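Local coordinates for protein RNA silencing suppressor p19 (Carnation Italian ringspot virus, PDB 6BJV) that suppresses RNA silencing in the host plant by binding short interfering RNAs as a homodimer, selecting them by the length of their duplex region, at residues A[24-29]-A[100-105]; A[88-93]-A[139-144]. One frame throughout, in Å; residues are numbered along the deposited sequence.

The segments of the two contacts alternate along the chain, and the contact centres lie about 19 Å apart. Interaction 1 joins two loops at the surface, its centre about 15 Å from the centre of the chain. Interaction 2 is buried, its centre about 10 Å from the centre of the chain, between 88-93 and the helix 130-144. They meet directly where Pro29 O packs against Trp90 CB at 3.4 Å, and helix 92-99 links segment 88-93 to the loop 100-105. Neither contact reaches the bound RNA: their nearest atoms are about 8 Å (interaction 1) and about 9 Å (interaction 2) from it.

Interaction 1: A[24-29]-A[100-105]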
# COMPACT_ATOMS: atom_id res chain seq x y z
N GLY A 24 -17.93 5.10 -25.85
CA GLY A 24 -16.78 4.41 -25.28
C GLY A 24 -16.86 2.89 -25.39
O GLY A 24 -16.42 2.32 -26.39
N GLY A 25 -17.39 2.24 -24.36
CA GLY A 25 -17.46 0.80 -24.28
C GLY A 25 -16.36 0.20 -23.44
O GLY A 25 -16.38 -1.02 -23.20
N ILE A 26 -15.42 1.01 -22.98
CA ILE A 26 -14.29 0.52 -22.21
C ILE A 26 -14.80 -0.04 -20.88
O ILE A 26 -15.43 0.68 -20.09
CB ILE A 26 -13.24 1.62 -21.99
CG1 ILE A 26 -12.01 1.05 -21.27
CG2 ILE A 26 -13.82 2.81 -21.22
CD1 ILE A 26 -10.79 1.94 -21.37
N THR A 27 -14.54 -1.32 -20.64
CA THR A 27 -15.00 -1.96 -19.42
C THR A 27 -14.23 -1.40 -18.23
O THR A 27 -13.00 -1.27 -18.27
CB THR A 27 -14.80 -3.47 -19.50
OG1 THR A 27 -13.40 -3.77 -19.51
CG2 THR A 27 -15.45 -4.03 -20.76
N SER A 28 -14.95 -1.05 -17.16
CA SER A 28 -14.34 -0.55 -15.95
C SER A 28 -14.43 -1.58 -14.83
O SER A 28 -15.35 -2.40 -14.82
CB SER A 28 -15.01 0.75 -15.49
OG SER A 28 -14.46 1.19 -14.26
N PRO A 29 -13.48 -1.57 -13.89
CA PRO A 29 -13.61 -2.46 -12.72
C PRO A 29 -14.55 -1.93 -11.65
O PRO A 29 -14.95 -2.71 -10.77
CB PRO A 29 -12.17 -2.53 -12.19
CG PRO A 29 -11.56 -1.24 -12.60
CD PRO A 29 -12.19 -0.87 -13.91
N SER A 100 -9.48 -9.16 -17.21
CA SER A 100 -9.43 -10.03 -18.38
C SER A 100 -9.41 -9.26 -19.70
O SER A 100 -9.15 -9.86 -20.74
CB SER A 100 -10.62 -10.99 -18.37
OG SER A 100 -10.66 -11.74 -17.17
N ARG A 101 -9.68 -7.95 -19.66
CA ARG A 101 -9.78 -7.15 -20.87
C ARG A 101 -8.47 -6.49 -21.27
O ARG A 101 -8.34 -6.03 -22.41
CB ARG A 101 -10.85 -6.07 -20.68
CG ARG A 101 -12.22 -6.62 -20.27
CD ARG A 101 -13.14 -6.76 -21.47
NE ARG A 101 -14.28 -7.63 -21.19
CZ ARG A 101 -15.40 -7.65 -21.90
NH1 ARG A 101 -15.56 -6.84 -22.94
NH2 ARG A 101 -16.38 -8.49 -21.57
N PHE A 102 -7.49 -6.42 -20.36
CA PHE A 102 -6.24 -5.72 -20.64
C PHE A 102 -5.01 -6.54 -20.27
O PHE A 102 -3.89 -6.01 -20.30
CB PHE A 102 -6.20 -4.39 -19.88
CG PHE A 102 -7.50 -3.64 -19.90
CD1 PHE A 102 -7.88 -2.90 -21.00
CD2 PHE A 102 -8.35 -3.68 -18.81
CE1 PHE A 102 -9.08 -2.21 -21.02
CE2 PHE A 102 -9.55 -3.00 -18.82
CZ PHE A 102 -9.91 -2.26 -19.92
N LEU A 103 -5.17 -7.82 -19.93
CA LEU A 103 -4.06 -8.67 -19.52
C LEU A 103 -3.89 -9.81 -20.52
O LEU A 103 -4.87 -10.38 -21.00
CB LEU A 103 -4.29 -9.24 -18.12
CG LEU A 103 -4.31 -8.22 -16.98
CD1 LEU A 103 -4.70 -8.90 -15.68
CD2 LEU A 103 -2.96 -7.53 -16.84
N GLY A 104 -2.63 -10.13 -20.81
CA GLY A 104 -2.31 -11.21 -21.72
C GLY A 104 -1.61 -12.36 -21.02
O GLY A 104 -1.93 -12.68 -19.87
N ALA A 105 -0.65 -12.98 -21.71
CA ALA A 105 0.13 -14.07 -21.12
C ALA A 105 1.32 -13.55 -20.33
O ALA A 105 1.62 -14.07 -19.24
CB ALA A 105 0.61 -15.02 -22.21
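Arg101 meets Thr27 through both its methylenes and its guanidinium, and the two side chains cross at about a right angle. Arg101 CG lies 3.2 Å from Thr27 OG1, while CD touches both OG1 and the methyl CG2. A bend at chi2 (-98°) turns the rest of the chain across the threonine, bringing the guanidinium to its methyl: Thr27 CG2 sits over one face of the group, 3.6 Å from Arg101 NH1. At the root of the same side chain, Arg101 CB stands 3.8 Å above the plane of the Phe102 ring, over its centre. Next in sequence, Phe102 presents its ring edge: CZ is 3.6 Å from Thr27 O, which lies in the ring plane, and 4.1 Å from Ile26 CG1, also near that plane. Beyond the two segments, Phe102 touches Thr10 of helix 7-16 and Val68 of strand 68-75, while Ile26 packs on Gln13 and Ala14 of the same helix. With 189 Å² buried and neither hydrogen bonds nor salt bridges between the segments, the chemistry implies a surface contact held by van der Waals packing, to which the arginine contributes its methylenes and one face of its guanidinium.

Interaction 2: A[88-93]-A[139-144]; sequences GSWTGD and RSKQEL
This is a small buried contact between the turn leading into helix 92-99 and the last turns of helix 130-144, made where one lysine reaches across to Ser89 and Trp90. The evidence is the reach itself: the nearest CA atoms, those of Ser89 and Lys141, are 10.6 Å apart, and the gap is spanned by a fully extended lysine, CG anti to the backbone N (chi1 179°). Its NZ arrives 3.3 Å from Ser89 CB and 3.9 Å from Trp90 NE1, approaching the indole obliquely. The tryptophan and lysine side chains run past each other in opposite directions. None of these approaches is a hydrogen bond; the ammonium instead donates to Val86 O. Glu61 serves both segments: its OE1 forms a long, weak ion pair with Lys141 NZ and takes a weak bond from Trp90 NE1, its OE2 is hydrogen-bonded to Ser89 OG, and its negative charge would be expected to stabilise the ammonium. Trp90 also packs edge-to-face with Trp63, and Lys141 lies on Tyr112 of strand 109-116. A buried polar cluster thus joins the loop 88-91, helix 130-144 and Glu61 of strand 58-65, in the part of the tombusvirus p19 fold where helices 92-99 and 130-144 pack on the antiparallel sheet.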
# COMPACT_ATOMS: atom_id res chain seq x y z
N GLY A 88 -19.25 -1.40 -2.10
CA GLY A 88 -19.73 -1.88 -3.37
C GLY A 88 -19.13 -1.19 -4.57
O GLY A 88 -19.57 -1.43 -5.70
N SER A 89 -18.13 -0.33 -4.36
CA SER A 89 -17.49 0.36 -5.47
C SER A 89 -16.93 -0.63 -6.48
O SER A 89 -16.92 -0.35 -7.69
CB SER A 89 -16.37 1.26 -4.95
OG SER A 89 -15.78 2.00 -6.01
N TRP A 90 -16.45 -1.78 -6.02
CA TRP A 90 -15.95 -2.83 -6.89
C TRP A 90 -15.93 -4.14 -6.12
O TRP A 90 -15.63 -4.15 -4.93
CB TRP A 90 -14.54 -2.50 -7.41
CG TRP A 90 -13.54 -2.28 -6.32
CD1 TRP A 90 -13.14 -1.07 -5.81
CD2 TRP A 90 -12.82 -3.28 -5.60
NE1 TRP A 90 -12.21 -1.26 -4.82
CE2 TRP A 90 -12.00 -2.61 -4.67
CE3 TRP A 90 -12.78 -4.67 -5.64
CZ2 TRP A 90 -11.15 -3.29 -3.79
CZ3 TRP A 90 -11.94 -5.35 -4.77
CH2 TRP A 90 -11.14 -4.65 -3.86
N THR A 91 -16.27 -5.22 -6.80
CA THR A 91 -16.24 -6.56 -6.23
C THR A 91 -15.13 -7.36 -6.90
O THR A 91 -14.42 -6.87 -7.78
CB THR A 91 -17.60 -7.24 -6.37
OG1 THR A 91 -17.50 -8.60 -5.93
CG2 THR A 91 -18.08 -7.22 -7.81
N GLY A 92 -14.97 -8.61 -6.46
CA GLY A 92 -13.94 -9.46 -7.02
C GLY A 92 -14.17 -9.77 -8.49
O GLY A 92 -13.22 -9.84 -9.27
N ASP A 93 -15.43 -9.95 -8.88
CA ASP A 93 -15.73 -10.27 -10.27
C ASP A 93 -15.55 -9.06 -11.17
O ASP A 93 -15.07 -9.18 -12.30
CB ASP A 93 -17.16 -10.81 -10.38
CG ASP A 93 -17.42 -11.97 -9.44
OD1 ASP A 93 -16.44 -12.56 -8.93
OD2 ASP A 93 -18.61 -12.29 -9.20
N ARG A 139 -10.36 -5.75 1.81
CA ARG A 139 -10.42 -5.58 3.25
C ARG A 139 -9.44 -4.53 3.75
O ARG A 139 -9.72 -3.87 4.76
CB ARG A 139 -10.18 -6.91 3.96
CG ARG A 139 -8.76 -7.43 3.89
CD ARG A 139 -8.66 -8.84 4.45
NE ARG A 139 -9.55 -9.04 5.60
CZ ARG A 139 -9.39 -8.47 6.79
NH1 ARG A 139 -8.38 -7.65 7.01
NH2 ARG A 139 -10.26 -8.72 7.76
N SER A 140 -8.30 -4.37 3.08
CA SER A 140 -7.46 -3.21 3.36
C SER A 140 -8.24 -1.92 3.18
O SER A 140 -8.01 -0.94 3.91
CB SER A 140 -6.23 -3.21 2.45
OG SER A 140 -5.40 -4.33 2.71
N LYS A 141 -9.17 -1.89 2.22
CA LYS A 141 -10.07 -0.76 2.07
C LYS A 141 -11.01 -0.64 3.26
O LYS A 141 -11.45 0.47 3.59
CB LYS A 141 -10.86 -0.91 0.77
CG LYS A 141 -11.86 0.19 0.49
CD LYS A 141 -12.69 -0.13 -0.75
CE LYS A 141 -13.65 0.99 -1.09
NZ LYS A 141 -14.48 0.65 -2.27
N GLN A 142 -11.34 -1.76 3.91
CA GLN A 142 -12.27 -1.73 5.03
C GLN A 142 -11.63 -1.07 6.25
O GLN A 142 -12.23 -0.19 6.88
CB GLN A 142 -12.73 -3.15 5.37
CG GLN A 142 -13.83 -3.21 6.42
CD GLN A 142 -14.12 -4.63 6.87
OE1 GLN A 142 -13.48 -5.59 6.42
NE2 GLN A 142 -15.10 -4.78 7.76
N GLU A 143 -10.42 -1.50 6.61
CA GLU A 143 -9.78 -0.96 7.81
C GLU A 143 -9.47 0.53 7.66
O GLU A 143 -9.62 1.29 8.62
CB GLU A 143 -8.50 -1.74 8.12
CG GLU A 143 -8.74 -3.13 8.67
CD GLU A 143 -8.89 -4.17 7.58
OE1 GLU A 143 -8.06 -4.18 6.65
OE2 GLU A 143 -9.83 -4.99 7.66
N LEU A 144 -9.05 0.95 6.47
CA LEU A 144 -8.74 2.36 6.26
C LEU A 144 -9.95 3.24 6.55
O LEU A 144 -9.82 4.34 7.10
CB LEU A 144 -8.24 2.59 4.83
CG LEU A 144 -7.92 4.04 4.46
CD1 LEU A 144 -6.76 4.57 5.29
CD2 LEU A 144 -7.60 4.16 2.98